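Putative hemin storage protein (Bordetella bronchiseptica, PDB 6AU1) probably cleaves deacetylated poly-beta-1,6-N-acetylglucosamine, a bacterial biofilm polysaccharide, through the glycoside hydrolase domain that makes up this chain. Local coordinates at residues 109-114 against 128-133; 105-110 against 135-140; 94-99 against 211-216. All coordinates share one frame; numbering follows the deposited sequence.

Interaction 1: 109-114 against 128-133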
# COMPACT_ATOMS: atom_id res chain seq x y z
N GLY A 109 -7.57 -17.75 -11.29
CA GLY A 109 -6.86 -18.86 -10.67
C GLY A 109 -5.36 -18.83 -10.89
O GLY A 109 -4.65 -19.71 -10.42
N LYS A 110 -4.87 -17.83 -11.63
CA LYS A 110 -3.45 -17.72 -11.92
C LYS A 110 -2.78 -16.95 -10.79
O LYS A 110 -2.30 -15.82 -10.97
CB LYS A 110 -3.20 -17.04 -13.28
CG LYS A 110 -3.94 -17.69 -14.44
CD LYS A 110 -3.66 -19.19 -14.51
CE LYS A 110 -4.30 -19.80 -15.77
NZ LYS A 110 -4.17 -21.29 -15.79
N VAL A 111 -2.76 -17.59 -9.63
CA VAL A 111 -2.35 -16.94 -8.39
C VAL A 111 -0.97 -17.41 -7.95
O VAL A 111 -0.46 -18.43 -8.44
CB VAL A 111 -3.35 -17.23 -7.25
CG1 VAL A 111 -4.71 -16.59 -7.57
CG2 VAL A 111 -3.50 -18.75 -7.03
N VAL A 112 -0.38 -16.65 -7.03
CA VAL A 112 0.90 -17.02 -6.41
C VAL A 112 0.78 -18.36 -5.71
O VAL A 112 -0.14 -18.58 -4.91
CB VAL A 112 1.35 -15.94 -5.40
CG1 VAL A 112 2.54 -16.43 -4.54
CG2 VAL A 112 1.66 -14.62 -6.13
N GLN A 113 1.71 -19.26 -6.01
CA GLN A 113 1.71 -20.58 -5.39
C GLN A 113 2.84 -20.66 -4.39
O GLN A 113 3.82 -19.92 -4.49
CB GLN A 113 1.84 -21.68 -6.45
CG GLN A 113 0.66 -21.72 -7.44
CD GLN A 113 0.82 -22.83 -8.47
OE1 GLN A 113 1.51 -23.82 -8.23
NE2 GLN A 113 0.20 -22.65 -9.63
N SER A 114 2.67 -21.54 -3.40
CA SER A 114 3.67 -21.78 -2.36
C SER A 114 4.05 -23.26 -2.35
O SER A 114 3.21 -24.12 -2.59
CB SER A 114 3.14 -21.37 -0.99
OG SER A 114 3.91 -21.94 0.06
N THR A 128 -5.23 -14.77 -2.69
CA THR A 128 -5.77 -14.25 -3.94
C THR A 128 -4.78 -13.42 -4.76
O THR A 128 -5.14 -12.93 -5.84
CB THR A 128 -7.02 -13.36 -3.68
OG1 THR A 128 -6.60 -12.13 -3.06
CG2 THR A 128 -8.04 -14.08 -2.79
N ARG A 129 -3.55 -13.23 -4.26
CA ARG A 129 -2.54 -12.53 -5.07
C ARG A 129 -2.39 -13.21 -6.43
O ARG A 129 -2.05 -14.39 -6.50
CB ARG A 129 -1.16 -12.52 -4.37
CG ARG A 129 -1.00 -11.53 -3.22
CD ARG A 129 0.24 -11.93 -2.38
NE ARG A 129 0.03 -13.27 -1.83
CZ ARG A 129 0.99 -14.13 -1.50
NH1 ARG A 129 2.27 -13.79 -1.63
NH2 ARG A 129 0.67 -15.33 -1.02
N LEU A 130 -2.64 -12.46 -7.50
CA LEU A 130 -2.35 -12.98 -8.83
C LEU A 130 -0.84 -13.11 -8.98
O LEU A 130 -0.08 -12.35 -8.38
CB LEU A 130 -2.93 -12.06 -9.92
CG LEU A 130 -4.46 -12.05 -10.00
CD1 LEU A 130 -4.92 -10.98 -10.98
CD2 LEU A 130 -4.94 -13.43 -10.43
N SER A 131 -0.40 -14.09 -9.77
CA SER A 131 1.03 -14.25 -10.05
C SER A 131 1.52 -13.27 -11.10
O SER A 131 1.11 -13.34 -12.26
CB SER A 131 1.33 -15.67 -10.53
OG SER A 131 2.71 -15.78 -10.85
N PRO A 132 2.43 -12.35 -10.72
CA PRO A 132 2.93 -11.41 -11.72
C PRO A 132 3.89 -12.08 -12.71
O PRO A 132 4.34 -11.43 -13.65
CB PRO A 132 3.65 -10.35 -10.88
CG PRO A 132 4.14 -11.13 -9.69
CD PRO A 132 3.06 -12.15 -9.40
N PHE A 133 4.19 -13.36 -12.49
CA PHE A 133 4.98 -14.14 -13.44
C PHE A 133 4.15 -14.75 -14.57
O PHE A 133 4.69 -15.20 -15.58
CB PHE A 133 5.74 -15.25 -12.70
CG PHE A 133 6.67 -14.74 -11.64
CD1 PHE A 133 7.96 -14.33 -11.97
CD2 PHE A 133 6.26 -14.64 -10.32
CE1 PHE A 133 8.83 -13.85 -11.00
CE2 PHE A 133 7.12 -14.16 -9.34
CZ PHE A 133 8.41 -13.76 -9.68

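Interaction 2: 105-110 against 135-140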
# COMPACT_ATOMS: atom_id res chain seq x y z
N ASN A 105 -12.49 -15.09 -16.64
CA ASN A 105 -11.41 -14.13 -16.86
C ASN A 105 -10.13 -14.91 -17.14
O ASN A 105 -9.86 -15.90 -16.48
CB ASN A 105 -11.23 -13.23 -15.64
CG ASN A 105 -10.22 -12.12 -15.87
OD1 ASN A 105 -9.02 -12.33 -15.78
ND2 ASN A 105 -10.72 -10.92 -16.15
N PRO A 106 -9.33 -14.45 -18.12
CA PRO A 106 -8.09 -15.15 -18.48
C PRO A 106 -7.13 -15.35 -17.30
O PRO A 106 -6.36 -16.31 -17.29
CB PRO A 106 -7.45 -14.23 -19.53
CG PRO A 106 -8.57 -13.43 -20.07
CD PRO A 106 -9.55 -13.25 -18.95
N ALA A 107 -7.18 -14.46 -16.32
CA ALA A 107 -6.27 -14.56 -15.18
C ALA A 107 -6.85 -15.38 -14.02
O ALA A 107 -6.20 -15.53 -12.99
CB ALA A 107 -5.88 -13.17 -14.68
N TYR A 108 -8.08 -15.88 -14.18
CA TYR A 108 -8.73 -16.58 -13.07
C TYR A 108 -7.90 -17.76 -12.58
O TYR A 108 -7.55 -18.66 -13.36
CB TYR A 108 -10.13 -17.07 -13.45
CG TYR A 108 -10.85 -17.77 -12.32
CD1 TYR A 108 -11.47 -17.05 -11.31
CD2 TYR A 108 -10.91 -19.17 -12.26
CE1 TYR A 108 -12.12 -17.68 -10.27
CE2 TYR A 108 -11.56 -19.81 -11.21
CZ TYR A 108 -12.16 -19.05 -10.22
OH TYR A 108 -12.82 -19.66 -9.18
N GLY A 109 -7.57 -17.75 -11.29
CA GLY A 109 -6.86 -18.86 -10.67
C GLY A 109 -5.36 -18.83 -10.89
O GLY A 109 -4.65 -19.71 -10.42
N LYS A 110 -4.87 -17.83 -11.63
CA LYS A 110 -3.45 -17.72 -11.92
C LYS A 110 -2.78 -16.95 -10.79
O LYS A 110 -2.30 -15.82 -10.97
CB LYS A 110 -3.20 -17.04 -13.28
CG LYS A 110 -3.94 -17.69 -14.44
CD LYS A 110 -3.66 -19.19 -14.51
CE LYS A 110 -4.30 -19.80 -15.77
NZ LYS A 110 -4.17 -21.29 -15.79
N PRO A 135 1.76 -14.44 -17.71
CA PRO A 135 1.48 -13.41 -18.71
C PRO A 135 0.03 -12.94 -18.74
O PRO A 135 -0.20 -11.76 -19.01
CB PRO A 135 1.85 -14.09 -20.04
CG PRO A 135 1.93 -15.55 -19.73
CD PRO A 135 2.37 -15.64 -18.31
N ASP A 136 -0.94 -13.81 -18.45
CA ASP A 136 -2.34 -13.38 -18.47
C ASP A 136 -2.68 -12.55 -17.23
O ASP A 136 -3.42 -11.56 -17.32
CB ASP A 136 -3.28 -14.58 -18.58
CG ASP A 136 -3.14 -15.31 -19.89
OD1 ASP A 136 -2.92 -14.65 -20.93
OD2 ASP A 136 -3.25 -16.55 -19.89
N ALA A 137 -2.15 -12.93 -16.08
CA ALA A 137 -2.33 -12.12 -14.87
C ALA A 137 -1.64 -10.76 -15.02
O ALA A 137 -2.18 -9.73 -14.63
CB ALA A 137 -1.79 -12.85 -13.64
N HIS A 138 -0.43 -10.78 -15.57
CA HIS A 138 0.34 -9.56 -15.82
C HIS A 138 -0.47 -8.57 -16.67
O HIS A 138 -0.58 -7.38 -16.34
CB HIS A 138 1.66 -9.93 -16.50
CG HIS A 138 2.68 -8.85 -16.55
ND1 HIS A 138 2.63 -7.80 -17.45
CD2 HIS A 138 3.82 -8.68 -15.84
CE1 HIS A 138 3.68 -7.02 -17.27
NE2 HIS A 138 4.43 -7.54 -16.31
N ARG A 139 -1.08 -9.08 -17.73
CA ARG A 139 -1.85 -8.24 -18.64
C ARG A 139 -3.12 -7.73 -17.98
O ARG A 139 -3.48 -6.56 -18.14
CB ARG A 139 -2.21 -8.99 -19.92
CG ARG A 139 -2.92 -8.11 -20.95
CD ARG A 139 -3.31 -8.91 -22.19
NE ARG A 139 -4.36 -9.88 -21.90
CZ ARG A 139 -4.17 -11.19 -21.73
NH1 ARG A 139 -2.95 -11.70 -21.84
NH2 ARG A 139 -5.20 -11.98 -21.47
N VAL A 140 -3.81 -8.61 -17.25
CA VAL A 140 -5.08 -8.22 -16.64
C VAL A 140 -4.85 -7.12 -15.60
O VAL A 140 -5.57 -6.12 -15.58
CB VAL A 140 -5.80 -9.43 -16.00
CG1 VAL A 140 -6.91 -8.97 -15.05
CG2 VAL A 140 -6.36 -10.33 -17.09
O HOH W 1 -5.17 -18.01 -18.69

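Interaction 3: 94-99 against 211-216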
# COMPACT_ATOMS: atom_id res chain seq x y z
N LEU A 94 -4.09 1.30 -4.73
CA LEU A 94 -4.61 0.12 -5.43
C LEU A 94 -3.72 -1.08 -5.12
O LEU A 94 -2.53 -0.91 -4.91
CB LEU A 94 -4.66 0.39 -6.94
CG LEU A 94 -5.60 -0.35 -7.88
CD1 LEU A 94 -7.06 -0.21 -7.43
CD2 LEU A 94 -5.40 0.14 -9.32
N PRO A 95 -4.29 -2.29 -5.12
CA PRO A 95 -3.46 -3.49 -4.97
C PRO A 95 -2.50 -3.64 -6.14
O PRO A 95 -2.75 -3.14 -7.23
CB PRO A 95 -4.48 -4.64 -4.98
CG PRO A 95 -5.79 -4.00 -4.62
CD PRO A 95 -5.72 -2.63 -5.25
N VAL A 96 -1.39 -4.33 -5.90
CA VAL A 96 -0.47 -4.67 -6.95
C VAL A 96 -0.88 -6.00 -7.59
O VAL A 96 -0.76 -6.19 -8.81
CB VAL A 96 0.97 -4.76 -6.41
CG1 VAL A 96 1.95 -5.08 -7.54
CG2 VAL A 96 1.35 -3.43 -5.71
N LEU A 97 -1.33 -6.94 -6.75
CA LEU A 97 -1.57 -8.32 -7.16
C LEU A 97 -2.96 -8.86 -6.85
O LEU A 97 -3.48 -9.71 -7.59
CB LEU A 97 -0.56 -9.26 -6.49
CG LEU A 97 0.92 -8.98 -6.68
CD1 LEU A 97 1.69 -10.05 -5.92
CD2 LEU A 97 1.28 -8.98 -8.17
N THR A 98 -3.57 -8.41 -5.75
CA THR A 98 -4.82 -9.03 -5.29
C THR A 98 -6.05 -8.48 -6.02
O THR A 98 -6.63 -7.47 -5.62
CB THR A 98 -5.06 -8.86 -3.77
OG1 THR A 98 -5.12 -7.46 -3.43
CG2 THR A 98 -3.96 -9.54 -2.96
N PHE A 99 -6.41 -9.16 -7.10
CA PHE A 99 -7.65 -8.90 -7.83
C PHE A 99 -8.34 -10.23 -8.05
O PHE A 99 -7.82 -11.08 -8.77
CB PHE A 99 -7.37 -8.20 -9.16
CG PHE A 99 -6.68 -6.89 -9.00
CD1 PHE A 99 -7.42 -5.73 -8.76
CD2 PHE A 99 -5.29 -6.81 -9.06
CE1 PHE A 99 -6.77 -4.50 -8.59
CE2 PHE A 99 -4.64 -5.59 -8.90
CZ PHE A 99 -5.39 -4.43 -8.66
N ASP A 211 9.99 -3.86 -10.45
CA ASP A 211 9.94 -3.63 -11.89
C ASP A 211 8.50 -3.71 -12.38
O ASP A 211 8.10 -2.93 -13.25
CB ASP A 211 10.81 -4.64 -12.64
CG ASP A 211 12.29 -4.35 -12.49
OD1 ASP A 211 12.62 -3.22 -12.06
OD2 ASP A 211 13.11 -5.23 -12.82
N PHE A 212 7.72 -4.63 -11.81
CA PHE A 212 6.31 -4.75 -12.18
C PHE A 212 5.58 -3.46 -11.83
O PHE A 212 4.79 -2.95 -12.65
CB PHE A 212 5.66 -5.95 -11.48
CG PHE A 212 4.22 -6.15 -11.85
CD1 PHE A 212 3.83 -6.23 -13.19
CD2 PHE A 212 3.24 -6.24 -10.87
CE1 PHE A 212 2.50 -6.42 -13.53
CE2 PHE A 212 1.90 -6.44 -11.20
CZ PHE A 212 1.53 -6.53 -12.53
N THR A 213 5.83 -2.92 -10.64
CA THR A 213 5.17 -1.66 -10.28
C THR A 213 5.64 -0.51 -11.17
O THR A 213 4.89 0.42 -11.42
CB THR A 213 5.36 -1.26 -8.80
OG1 THR A 213 6.74 -0.99 -8.52
CG2 THR A 213 4.80 -2.35 -7.87
N MET A 214 6.87 -0.58 -11.68
CA MET A 214 7.34 0.47 -12.59
C MET A 214 6.63 0.36 -13.94
O MET A 214 6.39 1.37 -14.60
CB MET A 214 8.85 0.40 -12.79
CG MET A 214 9.66 0.71 -11.53
SD MET A 214 9.38 2.39 -10.91
CE MET A 214 8.28 2.06 -9.54
N HIS A 215 6.30 -0.86 -14.34
CA HIS A 215 5.49 -1.10 -15.54
C HIS A 215 4.10 -0.48 -15.37
O HIS A 215 3.61 0.21 -16.27
CB HIS A 215 5.38 -2.61 -15.82
CG HIS A 215 4.37 -2.98 -16.86
ND1 HIS A 215 4.57 -2.78 -18.21
CD2 HIS A 215 3.16 -3.59 -16.76
CE1 HIS A 215 3.53 -3.22 -18.89
NE2 HIS A 215 2.66 -3.72 -18.03
N LEU A 216 3.48 -0.71 -14.21
CA LEU A 216 2.16 -0.14 -13.90
C LEU A 216 2.22 1.38 -13.87
O LEU A 216 1.33 2.06 -14.39
CB LEU A 216 1.64 -0.68 -12.57
CG LEU A 216 1.48 -2.21 -12.54
CD1 LEU A 216 1.10 -2.68 -11.14
CD2 LEU A 216 0.43 -2.65 -13.58

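Interaction 1: 109-114 against 128-133
The guanidinium of Arg-129 carries Val-112 over one face: Val-112 CB stands 4.3 Å above the plane, over its centre, and Val-112 CG1 lies 3.9 Å from Arg-129 NH1, the two side chains crossing obliquely. All three nitrogens of the group are bound outside the two segments, NE by Ser-126 O, NH1 by Val-164 O and NH2 in a salt bridge to Glu-169, so the plane is fixed in rotation and the valine rests on a held surface. A bend at chi3 (-61°) turns the arginine chain to bring it there. The other flat group, the ring of Phe-133, has Ser-131 OG at its edge, in plane. That oxygen also accepts a hydrogen bond from Phe-133 N, making an ST turn, and is also hydrogen-bonded to Asp-170 OD2.

Both segments belong to the long excursion between strand 89-94 and helix 135-151 of a TIM-barrel glycoside hydrolase domain, and they meet through an isolated antiparallel beta bridge. Val-111 and Leu-130 form its non-hydrogen-bonded pair, with their CA atoms 4.0 Å apart. On one flank Ser-131 N donates to a lone pair of Lys-110 O at 2.8 Å, almost straight at 177°. On the other, Val-112 N donates to Arg-129 O at 2.9 Å, in the carbonyl plane. The bridge is not prolonged, for the segments cross nearly at right angles (92°), and Lys-110 sits at the centre of an inverse gamma turn. Val-111 CB is pressed to within 3.2 Å of Arg-129 O. Val-112 CG2, anti to its own carbonyl carbon, lies 3.6 Å from Leu-130 O and reaches on to Pro-132 CD at 4.3 Å.

Interaction 2: 105-110 against 135-140
Asp-136, in the first turn of helix 135-151, directs its CB toward the loop 105-110. This CB lies 3.8 Å from Pro-106 O; CG stands anti to the carbonyl carbon, and the carboxylate beyond it divides its two oxygens between different partners. OD1 of Asp-136 offers its anti lone pair to Arg-139 NH1 at 3.1 Å, a salt bridge one helical turn along, only 9° out of the guanidinium plane. OD2 of Asp-136 accepts from a water at 2.7 Å, and the same water donates to Pro-106 O at 2.5 Å, tying carboxylate to loop carbonyl. Lys-110 NZ remains 6.3 Å from Asp-136 OD2, too far for a bond, though its charge may still favour the ionised carboxylate. The arginine, bent at chi3, sets the edge of its guanidinium against the Pro-106 ring, with NH2 beside CB and CG.

Beneath this polar rim the contact is apolar. Ala-107 CB fits against the helix backbone, 3.7 Å from Ala-137 CA, and touches Val-140 CG2 at 3.8 Å. The same CG2 of Val-140 meets Asn-105 OD1 tip to tip at 3.6 Å. That oxygen accepts from Ala-107 N on a lone pair, while Asn-105 ND2 is bound to His-67.

The Asn-Pro sequence thus carries an Asx turn superposed on a type I beta turn, followed by a type II turn with Gly-109 at positive phi: a compact loop of tandem turns packed on the N-terminal end of the helix that its own beta-alpha connection leads into.

Interaction 3: 94-99 against 211-216
Val-96 and Phe-212 make the tight part of this contact. The valine places CG1 anti to its backbone N (chi1 -179°), and this methyl lies 3.8 Å from CD2 of Phe-212; the two side chains run alongside one another, heading opposite ways. The phenyl ring, swung out anti to its own backbone N (chi1 -178°), turns an edge to the loop: Val-96 O lies near the ring plane, 3.6 Å from Phe-212 CE2. This carbonyl is buried and has no hydrogen-bonding partner in the model; the edge of the Phe-99 ring also faces it, so the edges of two aromatic rings, Phe-212 and Phe-99, border this oxygen. Leu-97 CD2 comes obliquely to the Phe-212 ring, 4.0 Å from Phe-212 CE2.

Towards Leu-216 the fit loosens. Thr-213 CG2 still meets Val-96 CG1 at 4.0 Å, but Leu-216 CD1 is 4.4 Å from that methyl and lies instead over one face of the Phe-212 ring, offset toward its rim. No hydrogen bond crosses, and the backbones stay well apart, 7.2 Å between the CA atoms of Val-96 and Thr-213. This looser part is buried from solvent just as the tight one is.

The loop is held from elsewhere: Asp-162 binds the backbone N atoms of Val-96, Leu-97 and Thr-98, and Phe-159 of strand 156-159 packs on Val-96, Thr-213 and Leu-216. The contact joins the loop leaving the C-terminal end of barrel strand 89-94 to helix 195-223, which leads toward strand 230-235, and so belongs to the layer between the parallel strands and the surrounding helices of a TIM barrel.

How the interactions relate
All three contacts draw on the connection that leaves strand 89-94 and ends in helix 135-151. Interaction 3, nearest the chain's centre, is an apolar junction with helix 195-223; interactions 1 and 2 are nested within the loop it closes. Interaction 1 is also buried but relies on backbone hydrogen bonds between two irregular segments, whereas interaction 2, partly exposed, mixes small apolar groups with water and a salt bridge. Interactions 1 and 2 share Gly-109 and Lys-110. A probable hydrogen bond, Leu-130 N to Leu-97 O (2.9 Å), links interactions 1 and 3, while the His-138 ring packs on Phe-212 and His-215, joining interaction 2 to interaction 3.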